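DNA polymerase III beta subunit (PDB 2AVT) forms the sliding clamp of bacterial DNA replication, a two-subunit ring that probably encircles duplex DNA and tethers the polymerase to it. Local coordinates at residues A[151-155]-A[178-182]; A[160-166]-A[245-250]; A[172-176]-A[188-192]; A[17-23]-A[48-54]; A[214-219]-A[235-240]. All blocks are in the same frame, centred on the assembly; numbering follows the deposited sequence.

Overall arrangement
Contacts 1, 2 and 3 reach one sheet, which the central and C-terminal domains build together. Contacts 1 and 2 touch, with centres about 10 Å apart; Val178 O lies 2.6 Å from His166 N in a probable hydrogen bond. Contact 3 lies farther along strand 174-180, shared with contact 1, the centres about 20 Å apart. Contacts 4 and 5 meet at the second sheet, where strands 52-59 and 238-243 join the N-terminal and central domains. Their centres are about 14 Å apart, and Ile54 CD1 is 3.5 Å from Val214 CG2. Contacts 2 and 4 approach to about 5 Å between nearest atoms, without touching. None of the five contacts involves the other subunit.

Contact 1: A[151-155]-A[178-182]; sequences FAASL and VATDS
Ala152 O stands over one face of the Thr180-Asp181 peptide, and the Ala179 methyl over one face of the Ala152-Ala153 peptide. Ala152 O is 3.1 Å from Thr180 C and almost straight above it. The same oxygen is 3.2 Å from Asp181 N, but the N-H is badly angled and no hydrogen bond forms. On the other peptide, Ala179 CB lies 3.8 Å from Ala153 N. The two segments are therefore held by close packing of small groups. Ala152 CB rests 3.5 Å from Ala179 O and 4.1 Å from Ala179 CB. The CB of Asp181 lies 3.5 Å from Ala152 O, and Asp181 OD2 forms a salt bridge with Arg184 NH1. At the strand end Thr180 OG1 accepts from Ser182 N at 3.0 Å, an ST turn, and Thr180 OG1 also hydrogen-bonds to Arg184 O. Strands 174-180 and 184-191 form a beta hairpin of the central domain, and the 151-155 loop, which follows helix 139-149, packs on its turn end. Helix 331-339 borders the contact through Tyr333, which touches Asp181.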
# COMPACT_ATOMS: atom_id res chain seq x y z
N PHE A 151 15.09 15.44 -1.18
CA PHE A 151 15.55 14.29 -0.41
C PHE A 151 16.80 14.50 0.44
O PHE A 151 17.01 13.79 1.43
CB PHE A 151 15.79 13.11 -1.36
CG PHE A 151 16.99 13.28 -2.24
CD1 PHE A 151 18.25 12.87 -1.82
CD2 PHE A 151 16.87 13.88 -3.49
CE1 PHE A 151 19.36 13.05 -2.61
CE2 PHE A 151 17.99 14.06 -4.30
CZ PHE A 151 19.23 13.65 -3.86
N ALA A 152 17.64 15.46 0.07
CA ALA A 152 18.88 15.71 0.81
C ALA A 152 18.71 16.49 2.11
O ALA A 152 19.60 16.47 2.96
CB ALA A 152 19.88 16.42 -0.10
N ALA A 153 17.58 17.17 2.27
CA ALA A 153 17.34 17.94 3.48
C ALA A 153 17.27 17.03 4.70
O ALA A 153 17.04 15.82 4.59
CB ALA A 153 16.05 18.74 3.35
N SER A 154 17.47 17.62 5.88
CA SER A 154 17.44 16.87 7.13
C SER A 154 16.02 16.72 7.67
O SER A 154 15.17 17.60 7.50
CB SER A 154 18.31 17.57 8.18
OG SER A 154 18.32 16.84 9.39
N LEU A 155 15.77 15.58 8.32
CA LEU A 155 14.47 15.28 8.91
C LEU A 155 14.49 15.66 10.38
O LEU A 155 13.45 15.98 10.97
CB LEU A 155 14.18 13.79 8.78
CG LEU A 155 14.07 13.27 7.34
CD1 LEU A 155 13.98 11.76 7.34
CD2 LEU A 155 12.85 13.89 6.69
N VAL A 178 19.74 24.52 -2.88
CA VAL A 178 20.59 23.56 -2.18
C VAL A 178 19.94 23.00 -0.92
O VAL A 178 19.17 23.68 -0.24
CB VAL A 178 21.94 24.19 -1.77
CG1 VAL A 178 21.72 25.24 -0.70
CG2 VAL A 178 22.89 23.11 -1.26
N ALA A 179 20.25 21.74 -0.63
CA ALA A 179 19.72 21.06 0.56
C ALA A 179 20.80 20.10 1.05
O ALA A 179 21.53 19.52 0.26
CB ALA A 179 18.45 20.29 0.22
N THR A 180 20.88 19.95 2.37
CA THR A 180 21.87 19.08 2.97
C THR A 180 21.44 18.59 4.36
O THR A 180 20.63 19.21 5.04
CB THR A 180 23.23 19.79 3.11
OG1 THR A 180 24.20 18.88 3.63
CG2 THR A 180 23.14 20.98 4.04
N ASP A 181 22.01 17.46 4.75
CA ASP A 181 21.76 16.84 6.05
C ASP A 181 23.10 16.75 6.78
O ASP A 181 23.28 15.91 7.64
CB ASP A 181 21.18 15.44 5.85
CG ASP A 181 22.18 14.49 5.23
OD1 ASP A 181 23.09 14.98 4.53
OD2 ASP A 181 22.05 13.26 5.42
N SER A 182 24.04 17.63 6.40
CA SER A 182 25.38 17.68 6.99
C SER A 182 26.00 16.29 6.99
O SER A 182 26.77 15.91 7.89
CB SER A 182 25.34 18.22 8.41
OG SER A 182 24.63 17.34 9.28

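Contact 2: A[160-166]-A[245-250]; sequences PILTGVH and LEGNYP
Tyr249 and His166 both extend their rings anti to the backbone N (chi1 -166° and -169°), and this brings the two rings against each other. They cross at 38° between planes, neither stacked nor edge-to-face. Each instead receives the other's CB over its face. His166 CB lies 3.6 Å from the centroid of the Tyr249 ring, and Tyr249 CB lies 3.8 Å from the centroid of the His166 ring, a reciprocal pair of CH-pi contacts. Pro250 CD sits over the opposite face of the tyrosine, toward the rim. The phenol ring is thus clamped on both sides. At its edge, in plane, Ile161 O comes within 3.3 Å of Tyr249 CE1. A water in that plane lies 2.7 Å from Tyr249 OH and within bonding distance of Leu162 O and Gly164 O; it cannot donate to every acceptor around it. Ile161 CD1 meets the Pro250 ring at CD, 3.9 Å away, while Leu162 CD2 packs on Pro250 CG. At the other end Leu245 CD1 fits against the turn at 160-163, 3.5 Å from both Pro160 O and Gly164 N. That turn is closed by Thr163 N donating to Pro160 O. Within the central clamp domain, the contact lays the loop after strand 238-243 along the start of strand 164-170. Strand 199-204 touches Leu245, His166 and Tyr249, and strand 174-180 packs on His166, Leu162 and Tyr249.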
# COMPACT_ATOMS: atom_id res chain seq x y z
N PRO A 160 15.90 23.05 12.57
CA PRO A 160 14.88 23.44 11.59
C PRO A 160 15.41 23.77 10.19
O PRO A 160 15.01 23.15 9.21
CB PRO A 160 14.22 24.65 12.25
CG PRO A 160 14.31 24.31 13.70
CD PRO A 160 15.73 23.80 13.83
N ILE A 161 16.30 24.75 10.10
CA ILE A 161 16.86 25.18 8.82
C ILE A 161 17.33 24.07 7.88
O ILE A 161 17.16 24.18 6.67
CB ILE A 161 18.01 26.20 9.02
CG1 ILE A 161 19.02 25.68 10.05
CG2 ILE A 161 17.45 27.54 9.46
CD1 ILE A 161 19.97 24.65 9.49
N LEU A 162 17.92 23.00 8.41
CA LEU A 162 18.40 21.91 7.57
C LEU A 162 17.25 21.06 7.03
O LEU A 162 17.44 20.23 6.14
CB LEU A 162 19.36 21.00 8.33
CG LEU A 162 20.76 21.53 8.65
CD1 LEU A 162 21.66 20.36 9.00
CD2 LEU A 162 21.34 22.27 7.45
N THR A 163 16.06 21.28 7.58
CA THR A 163 14.88 20.53 7.17
C THR A 163 14.37 21.02 5.81
O THR A 163 13.65 20.31 5.12
CB THR A 163 13.75 20.68 8.20
OG1 THR A 163 14.23 20.31 9.50
CG2 THR A 163 12.58 19.78 7.85
N GLY A 164 14.76 22.23 5.44
CA GLY A 164 14.30 22.77 4.17
C GLY A 164 15.32 22.79 3.05
O GLY A 164 16.45 22.33 3.19
N VAL A 165 14.89 23.33 1.91
CA VAL A 165 15.75 23.46 0.74
C VAL A 165 16.07 24.94 0.65
O VAL A 165 15.16 25.77 0.67
CB VAL A 165 15.01 23.01 -0.55
CG1 VAL A 165 15.90 23.20 -1.78
CG2 VAL A 165 14.60 21.56 -0.43
N HIS A 166 17.35 25.29 0.60
CA HIS A 166 17.74 26.70 0.51
C HIS A 166 17.65 27.12 -0.95
O HIS A 166 18.32 26.53 -1.80
CB HIS A 166 19.17 26.91 1.01
CG HIS A 166 19.54 28.35 1.18
ND1 HIS A 166 20.85 28.78 1.29
CD2 HIS A 166 18.78 29.47 1.28
CE1 HIS A 166 20.87 30.09 1.45
NE2 HIS A 166 19.63 30.53 1.44
N LEU A 245 10.91 28.56 6.58
CA LEU A 245 11.74 28.27 7.74
C LEU A 245 12.61 29.51 7.96
O LEU A 245 13.36 29.91 7.07
CB LEU A 245 12.59 27.03 7.50
CG LEU A 245 11.81 25.72 7.43
CD1 LEU A 245 12.71 24.59 6.94
CD2 LEU A 245 11.23 25.40 8.81
N GLU A 246 12.49 30.13 9.12
CA GLU A 246 13.29 31.31 9.42
C GLU A 246 14.65 30.93 9.96
O GLU A 246 14.84 29.82 10.47
CB GLU A 246 12.58 32.21 10.44
CG GLU A 246 11.17 32.61 10.05
CD GLU A 246 10.60 33.66 10.98
OE1 GLU A 246 10.81 33.55 12.21
OE2 GLU A 246 9.93 34.60 10.48
N GLY A 247 15.60 31.85 9.84
CA GLY A 247 16.93 31.58 10.33
C GLY A 247 17.97 31.73 9.25
O GLY A 247 17.66 31.93 8.07
N ASN A 248 19.22 31.63 9.67
CA ASN A 248 20.38 31.75 8.80
C ASN A 248 20.76 30.36 8.30
O ASN A 248 21.18 29.51 9.08
CB ASN A 248 21.55 32.33 9.60
CG ASN A 248 21.14 33.52 10.45
OD1 ASN A 248 21.08 34.65 9.97
ND2 ASN A 248 20.84 33.26 11.72
N TYR A 249 20.62 30.11 7.00
CA TYR A 249 20.99 28.81 6.47
C TYR A 249 22.51 28.75 6.46
O TYR A 249 23.17 29.76 6.23
CB TYR A 249 20.46 28.64 5.04
CG TYR A 249 20.50 27.21 4.55
CD1 TYR A 249 19.55 26.28 4.96
CD2 TYR A 249 21.52 26.78 3.71
CE1 TYR A 249 19.62 24.96 4.55
CE2 TYR A 249 21.60 25.47 3.30
CZ TYR A 249 20.65 24.56 3.73
OH TYR A 249 20.74 23.26 3.32
N PRO A 250 23.10 27.57 6.73
CA PRO A 250 24.56 27.45 6.75
C PRO A 250 25.24 27.80 5.43
O PRO A 250 24.63 27.72 4.36
CB PRO A 250 24.78 26.00 7.16
CG PRO A 250 23.55 25.30 6.66
CD PRO A 250 22.47 26.28 7.02
O HOH W 1 18.77 21.51 3.81

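Contact 3: A[172-176]-A[188-192]; sequences HKDFK and RLITL
Phe175 N donates to Ile190 O at 2.7 Å, the shortest bond between the strands, and it meets the oxygen nearly along the C=O axis. Ile190 N returns a bond to Phe175 O, so these two residues form an antiparallel hydrogen-bonded pair. A third bond follows at the open end, where Leu192 N reaches Lys173 O at 2.8 Å with a nearly straight N-H (171°). Between the hydrogen-bonded positions, CA-H...O contacts fill in, such as Leu189 CA to Phe175 O. The two strands are the arms of the hairpin 174-180 and 184-191 in the sheet that runs from the central into the C-terminal domain. Lys173 and Asp174 together oppose Ser170 on the neighbouring strand, a classic beta bulge. On the face with Asp174, Lys176 and Leu189 lie side by side and point the same way. Lys176 CG is tight against Leu189 CD2 at 3.4 Å, and its ammonium runs on to a salt bridge with Asp253. Lys173 likewise runs alongside Thr191, CD to CG2. A bend at the last torsion (chi4 -53°) lets Lys173 NZ form a salt bridge with Asp174 OD2 (3.2 Å) from above the carboxylate plane; Asn171 ND2 also bonds to that oxygen. On the other face Phe175 CB packs on Ile190 CB and on Leu192 CD2, each at 4.1 Å. Helix 139-149 lies against this face through Ile145 and Leu141.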
# COMPACT_ATOMS: atom_id res chain seq x y z
N HIS A 172 20.29 39.22 -9.32
CA HIS A 172 19.06 39.25 -10.11
C HIS A 172 18.97 38.19 -11.19
O HIS A 172 18.07 38.25 -12.03
CB HIS A 172 18.90 40.62 -10.78
CG HIS A 172 18.78 41.76 -9.81
ND1 HIS A 172 17.67 41.96 -9.02
CD2 HIS A 172 19.63 42.78 -9.53
CE1 HIS A 172 17.83 43.05 -8.30
NE2 HIS A 172 19.01 43.57 -8.58
N LYS A 173 19.86 37.20 -11.19
CA LYS A 173 19.79 36.21 -12.26
C LYS A 173 20.37 34.85 -11.91
O LYS A 173 20.05 33.85 -12.56
CB LYS A 173 20.51 36.74 -13.50
CG LYS A 173 22.03 36.66 -13.40
CD LYS A 173 22.71 37.03 -14.71
CE LYS A 173 24.18 36.60 -14.71
NZ LYS A 173 24.89 37.13 -13.52
N ASP A 174 21.23 34.79 -10.90
CA ASP A 174 21.84 33.53 -10.51
C ASP A 174 20.95 32.81 -9.49
O ASP A 174 20.79 33.27 -8.36
CB ASP A 174 23.24 33.78 -9.94
CG ASP A 174 24.21 34.31 -10.99
OD1 ASP A 174 24.47 33.59 -11.98
OD2 ASP A 174 24.71 35.44 -10.83
N PHE A 175 20.37 31.69 -9.92
CA PHE A 175 19.46 30.89 -9.10
C PHE A 175 20.16 29.68 -8.45
O PHE A 175 20.79 28.89 -9.15
CB PHE A 175 18.30 30.40 -9.98
CG PHE A 175 17.25 29.61 -9.25
CD1 PHE A 175 17.43 28.26 -8.97
CD2 PHE A 175 16.05 30.19 -8.90
CE1 PHE A 175 16.44 27.52 -8.36
CE2 PHE A 175 15.05 29.45 -8.28
CZ PHE A 175 15.25 28.11 -8.01
N LYS A 176 20.04 29.55 -7.13
CA LYS A 176 20.64 28.39 -6.46
C LYS A 176 19.64 27.68 -5.54
O LYS A 176 18.93 28.30 -4.76
CB LYS A 176 21.87 28.80 -5.63
CG LYS A 176 22.55 27.62 -4.94
CD LYS A 176 23.68 28.03 -4.01
CE LYS A 176 23.18 28.85 -2.83
NZ LYS A 176 24.28 29.27 -1.91
N ARG A 188 21.66 22.73 -7.17
CA ARG A 188 21.26 23.00 -8.55
C ARG A 188 21.43 24.49 -8.82
O ARG A 188 20.87 25.33 -8.12
CB ARG A 188 19.80 22.60 -8.78
CG ARG A 188 19.29 22.79 -10.21
CD ARG A 188 19.98 21.84 -11.20
NE ARG A 188 19.59 22.11 -12.59
CZ ARG A 188 18.39 21.84 -13.11
NH1 ARG A 188 17.45 21.28 -12.36
NH2 ARG A 188 18.13 22.15 -14.37
N LEU A 189 22.22 24.82 -9.85
CA LEU A 189 22.44 26.21 -10.22
C LEU A 189 21.82 26.47 -11.57
O LEU A 189 21.91 25.64 -12.48
CB LEU A 189 23.94 26.53 -10.30
CG LEU A 189 24.81 26.27 -9.08
CD1 LEU A 189 26.21 26.80 -9.38
CD2 LEU A 189 24.24 26.95 -7.85
N ILE A 190 21.16 27.61 -11.71
CA ILE A 190 20.52 27.97 -12.96
C ILE A 190 20.70 29.46 -13.13
O ILE A 190 20.74 30.20 -12.15
CB ILE A 190 19.01 27.63 -12.92
CG1 ILE A 190 18.82 26.11 -12.94
CG2 ILE A 190 18.30 28.27 -14.09
CD1 ILE A 190 17.37 25.67 -12.89
N THR A 191 20.83 29.90 -14.38
CA THR A 191 20.95 31.33 -14.67
C THR A 191 19.65 31.68 -15.36
O THR A 191 19.31 31.10 -16.38
CB THR A 191 22.12 31.66 -15.64
OG1 THR A 191 23.32 31.03 -15.20
CG2 THR A 191 22.35 33.17 -15.68
N LEU A 192 18.91 32.63 -14.80
CA LEU A 192 17.63 33.03 -15.39
C LEU A 192 17.86 33.77 -16.71
O LEU A 192 18.88 34.45 -16.88
CB LEU A 192 16.87 33.95 -14.44
CG LEU A 192 16.65 33.46 -13.00
CD1 LEU A 192 15.74 34.44 -12.27
CD2 LEU A 192 16.04 32.07 -13.02

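Contact 4: A[17-23]-A[48-54]; sequences TTKRAIS and SNGQISI
Ala21 is the tight centre of this contact, and its methyl points toward strand 52-59. Ala21 CB lies 3.5 Å from Ile54 CG1 and 3.8 Å from Ile52 CG1, so two isoleucine side chains close on one small group. Ile54 also packs its branches against the end of the helix. Its CD1 reaches Arg20 CB at 4.1 Å, and its CG2 lies against Thr18 CA. Ile52 holds CG1 between its backbone N and carbonyl carbon (chi1 62°), which lays the branch along Ala21. Ile52 and Ile54 also touch Phe240 of strand 238-243, and Ala21 and both isoleucines are buried. The contact seats the end of helix 8-18, with the 3-10 turn that follows, on the hairpin of strands 42-48 and 52-59 in the N-terminal clamp domain. Within the hairpin turn Asn49 OD1 accepts from Gln51 N at 2.8 Å, an Asx turn, and from Ile52 N at 2.9 Å, which extends it to an Asx motif. These two bonds hold the amide oxygen, and ND2 is left to meet a water. The Ser23 side is looser and wetter. Ser23 OG touches Asn49 CB at 3.3 Å, with no hydrogen bond between them. Water bridges take over here. One water accepts from Asn49 ND2 and donates to Arg20 O. Another accepts from Ser23 N at 2.8 Å and lies within bonding distance of Ser48 O. Arg20 directs its guanidinium away to a salt bridge with Glu210 on helix 205-214, while Ser48 OG bonds to Tyr123.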
# COMPACT_ATOMS: atom_id res chain seq x y z
N THR A 17 -6.91 16.89 -4.81
CA THR A 17 -5.75 17.76 -4.94
C THR A 17 -5.64 18.64 -3.70
O THR A 17 -4.56 18.82 -3.14
CB THR A 17 -5.87 18.69 -6.16
OG1 THR A 17 -5.91 17.90 -7.35
CG2 THR A 17 -4.69 19.64 -6.22
N THR A 18 -6.78 19.20 -3.31
CA THR A 18 -6.85 20.07 -2.15
C THR A 18 -6.53 19.29 -0.87
O THR A 18 -5.88 19.82 0.04
CB THR A 18 -8.26 20.68 -2.02
OG1 THR A 18 -8.62 21.31 -3.26
CG2 THR A 18 -8.29 21.71 -0.90
N LYS A 19 -6.98 18.04 -0.82
CA LYS A 19 -6.76 17.17 0.33
C LYS A 19 -5.27 16.94 0.60
O LYS A 19 -4.89 16.48 1.68
CB LYS A 19 -7.48 15.83 0.09
CG LYS A 19 -7.32 14.80 1.20
CD LYS A 19 -7.98 15.29 2.47
CE LYS A 19 -7.72 14.33 3.62
NZ LYS A 19 -6.26 14.22 3.90
N ARG A 20 -4.42 17.26 -0.38
CA ARG A 20 -2.98 17.09 -0.21
C ARG A 20 -2.48 18.02 0.91
O ARG A 20 -1.48 17.74 1.56
CB ARG A 20 -2.23 17.43 -1.50
CG ARG A 20 -2.69 16.68 -2.73
CD ARG A 20 -2.38 15.21 -2.63
NE ARG A 20 -0.97 14.97 -2.35
CZ ARG A 20 -0.37 13.80 -2.53
NH1 ARG A 20 -1.06 12.76 -2.98
NH2 ARG A 20 0.92 13.67 -2.23
N ALA A 21 -3.19 19.12 1.13
CA ALA A 21 -2.82 20.07 2.17
C ALA A 21 -3.56 19.81 3.48
O ALA A 21 -3.50 20.64 4.39
CB ALA A 21 -3.11 21.49 1.70
N ILE A 22 -4.25 18.68 3.57
CA ILE A 22 -5.01 18.36 4.78
C ILE A 22 -4.47 17.12 5.48
O ILE A 22 -4.46 16.02 4.91
CB ILE A 22 -6.52 18.18 4.44
CG1 ILE A 22 -7.04 19.46 3.77
CG2 ILE A 22 -7.33 17.91 5.72
CD1 ILE A 22 -8.54 19.49 3.52
N SER A 23 -4.02 17.31 6.72
CA SER A 23 -3.45 16.24 7.54
C SER A 23 -4.48 15.26 8.07
O SER A 23 -5.64 15.61 8.27
CB SER A 23 -2.69 16.82 8.74
OG SER A 23 -1.48 17.43 8.36
N SER A 48 -5.66 23.19 4.45
CA SER A 48 -4.38 23.59 5.05
C SER A 48 -4.06 22.73 6.26
O SER A 48 -4.96 22.19 6.92
CB SER A 48 -4.40 25.07 5.47
OG SER A 48 -5.38 25.32 6.45
N ASN A 49 -2.77 22.59 6.55
CA ASN A 49 -2.30 21.76 7.65
C ASN A 49 -1.29 22.49 8.53
O ASN A 49 -0.53 21.84 9.24
CB ASN A 49 -1.65 20.49 7.11
CG ASN A 49 -0.40 20.78 6.27
OD1 ASN A 49 0.08 21.92 6.21
ND2 ASN A 49 0.14 19.76 5.63
N GLY A 50 -1.28 23.82 8.47
CA GLY A 50 -0.34 24.58 9.28
C GLY A 50 1.00 24.83 8.60
O GLY A 50 1.73 25.74 8.98
N GLN A 51 1.34 24.01 7.60
CA GLN A 51 2.59 24.17 6.87
C GLN A 51 2.28 24.71 5.47
O GLN A 51 2.89 25.68 5.02
CB GLN A 51 3.31 22.82 6.77
CG GLN A 51 4.81 22.90 6.45
CD GLN A 51 5.63 23.39 7.63
OE1 GLN A 51 5.62 22.79 8.70
NE2 GLN A 51 6.36 24.48 7.44
N ILE A 52 1.32 24.07 4.79
CA ILE A 52 0.90 24.52 3.46
C ILE A 52 -0.61 24.75 3.43
O ILE A 52 -1.35 24.28 4.31
CB ILE A 52 1.23 23.48 2.35
CG1 ILE A 52 0.50 22.17 2.61
CG2 ILE A 52 2.74 23.23 2.28
CD1 ILE A 52 0.80 21.09 1.58
N SER A 53 -1.04 25.50 2.43
CA SER A 53 -2.44 25.80 2.20
C SER A 53 -2.65 25.73 0.70
O SER A 53 -1.84 26.25 -0.08
CB SER A 53 -2.81 27.20 2.68
OG SER A 53 -2.70 27.31 4.09
N ILE A 54 -3.73 25.07 0.29
CA ILE A 54 -4.06 24.96 -1.13
C ILE A 54 -5.45 25.52 -1.39
O ILE A 54 -6.42 25.12 -0.75
CB ILE A 54 -4.05 23.49 -1.59
CG1 ILE A 54 -2.63 22.93 -1.50
CG2 ILE A 54 -4.55 23.38 -3.03
CD1 ILE A 54 -2.55 21.46 -1.85
O HOH W 2 -1.09 17.20 4.70
O HOH W 3 -4.58 19.63 8.10

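Contact 5: A[214-219]-A[235-240]; sequences VFTDDI and SEHISF
The end of helix 205-214 and the turn after it pack on the beta hairpin 230-234 and 238-243, with Val214, Phe215 and Ile219 facing Ser235, Ile238 and Phe240. The Phe215 ring carries much of the contact. It meets the hairpin with its rim: Ser235 CB lies in its plane at 3.6 Å from Phe215 CE1, and Phe240 CB is near that plane at 3.6 Å from Phe215 CE2. Between these two, Ile238 CG2 comes obliquely to Phe215 CZ at 3.7 Å. Val214 uses both methyls, CG1 against Ile238 CG2 and CG2 against Phe240 CE2. With chi1 at -174°, CG of Phe240 lies opposite its own N, and this carries the ring to Val214. The chain then folds through a type I beta turn from Thr216 to Ile219, closed by Ile219 N donating to Thr216 O. This brings Ile219 back to the hairpin, where its CD1 lies 4.2 Å from Ile238 CD1 and also near Ser235. The hairpin loop itself is pinned by Ser235 N donating to Ile238 O at 2.9 Å, with a weak bond from Ile238 N to Ser235 OG. Phe211 adds its ring beside Phe215, and Val214 touches Ile54 of strand 52-59, the N-terminal-domain neighbour of 238-243.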
# COMPACT_ATOMS: atom_id res chain seq x y z
N VAL A 214 0.65 18.50 -6.49
CA VAL A 214 -0.49 19.37 -6.72
C VAL A 214 -0.59 20.00 -8.12
O VAL A 214 -1.67 20.08 -8.69
CB VAL A 214 -0.53 20.50 -5.68
CG1 VAL A 214 -1.73 21.40 -5.92
CG2 VAL A 214 -0.59 19.90 -4.27
N PHE A 215 0.54 20.45 -8.65
CA PHE A 215 0.54 21.05 -9.98
C PHE A 215 0.81 19.99 -11.04
O PHE A 215 1.92 19.47 -11.16
CB PHE A 215 1.59 22.17 -10.07
CG PHE A 215 1.23 23.40 -9.27
CD1 PHE A 215 0.42 24.39 -9.81
CD2 PHE A 215 1.68 23.55 -7.97
CE1 PHE A 215 0.06 25.50 -9.07
CE2 PHE A 215 1.32 24.66 -7.22
CZ PHE A 215 0.51 25.63 -7.78
N THR A 216 -0.24 19.65 -11.80
CA THR A 216 -0.12 18.64 -12.85
C THR A 216 0.66 19.17 -14.04
O THR A 216 0.74 20.38 -14.28
CB THR A 216 -1.52 18.16 -13.31
OG1 THR A 216 -2.40 19.28 -13.44
CG2 THR A 216 -2.09 17.18 -12.31
N ASP A 217 1.24 18.25 -14.80
CA ASP A 217 2.07 18.59 -15.94
C ASP A 217 1.41 19.38 -17.06
O ASP A 217 2.10 20.02 -17.85
CB ASP A 217 2.73 17.32 -16.46
CG ASP A 217 3.38 16.53 -15.35
OD1 ASP A 217 4.04 17.16 -14.50
OD2 ASP A 217 3.22 15.29 -15.30
N ASP A 218 0.09 19.35 -17.14
CA ASP A 218 -0.60 20.10 -18.17
C ASP A 218 -0.45 21.60 -17.89
O ASP A 218 -0.76 22.44 -18.74
CB ASP A 218 -2.08 19.70 -18.24
CG ASP A 218 -2.80 19.91 -16.92
OD1 ASP A 218 -2.31 19.39 -15.90
OD2 ASP A 218 -3.85 20.58 -16.91
N ILE A 219 0.03 21.93 -16.69
CA ILE A 219 0.24 23.32 -16.30
C ILE A 219 1.67 23.73 -16.66
O ILE A 219 2.62 23.36 -15.97
CB ILE A 219 0.03 23.52 -14.79
CG1 ILE A 219 -1.43 23.26 -14.43
CG2 ILE A 219 0.46 24.93 -14.39
CD1 ILE A 219 -1.74 23.39 -12.95
N SER A 235 -0.97 29.19 -10.26
CA SER A 235 -1.30 28.85 -11.63
C SER A 235 -2.62 29.55 -11.88
O SER A 235 -3.05 30.37 -11.08
CB SER A 235 -1.46 27.33 -11.80
OG SER A 235 -2.54 26.83 -11.03
N GLU A 236 -3.29 29.22 -12.98
CA GLU A 236 -4.57 29.86 -13.27
C GLU A 236 -5.65 29.57 -12.23
O GLU A 236 -6.38 30.47 -11.82
CB GLU A 236 -5.07 29.44 -14.65
CG GLU A 236 -4.34 30.11 -15.80
CD GLU A 236 -4.40 31.63 -15.72
OE1 GLU A 236 -5.49 32.16 -15.39
OE2 GLU A 236 -3.38 32.29 -15.98
N HIS A 237 -5.75 28.33 -11.77
CA HIS A 237 -6.79 28.00 -10.80
C HIS A 237 -6.29 27.50 -9.46
O HIS A 237 -7.10 27.19 -8.58
CB HIS A 237 -7.74 26.96 -11.41
CG HIS A 237 -8.29 27.37 -12.74
ND1 HIS A 237 -7.88 26.79 -13.92
CD2 HIS A 237 -9.17 28.34 -13.08
CE1 HIS A 237 -8.48 27.39 -14.94
NE2 HIS A 237 -9.27 28.33 -14.45
N ILE A 238 -4.97 27.43 -9.30
CA ILE A 238 -4.40 26.93 -8.05
C ILE A 238 -3.45 27.89 -7.36
O ILE A 238 -2.51 28.42 -7.98
CB ILE A 238 -3.63 25.62 -8.28
CG1 ILE A 238 -4.55 24.57 -8.89
CG2 ILE A 238 -3.04 25.15 -6.96
CD1 ILE A 238 -3.82 23.32 -9.33
N SER A 239 -3.69 28.12 -6.07
CA SER A 239 -2.79 28.95 -5.28
C SER A 239 -2.26 28.04 -4.18
O SER A 239 -3.02 27.49 -3.38
CB SER A 239 -3.54 30.14 -4.69
OG SER A 239 -3.87 31.06 -5.70
N PHE A 240 -0.95 27.86 -4.17
CA PHE A 240 -0.28 27.00 -3.22
C PHE A 240 0.65 27.84 -2.33
O PHE A 240 1.63 28.42 -2.83
CB PHE A 240 0.51 25.95 -4.01
CG PHE A 240 1.16 24.88 -3.17
CD1 PHE A 240 2.47 25.03 -2.73
CD2 PHE A 240 0.52 23.68 -2.92
CE1 PHE A 240 3.11 24.00 -2.06
CE2 PHE A 240 1.16 22.65 -2.25
CZ PHE A 240 2.46 22.81 -1.82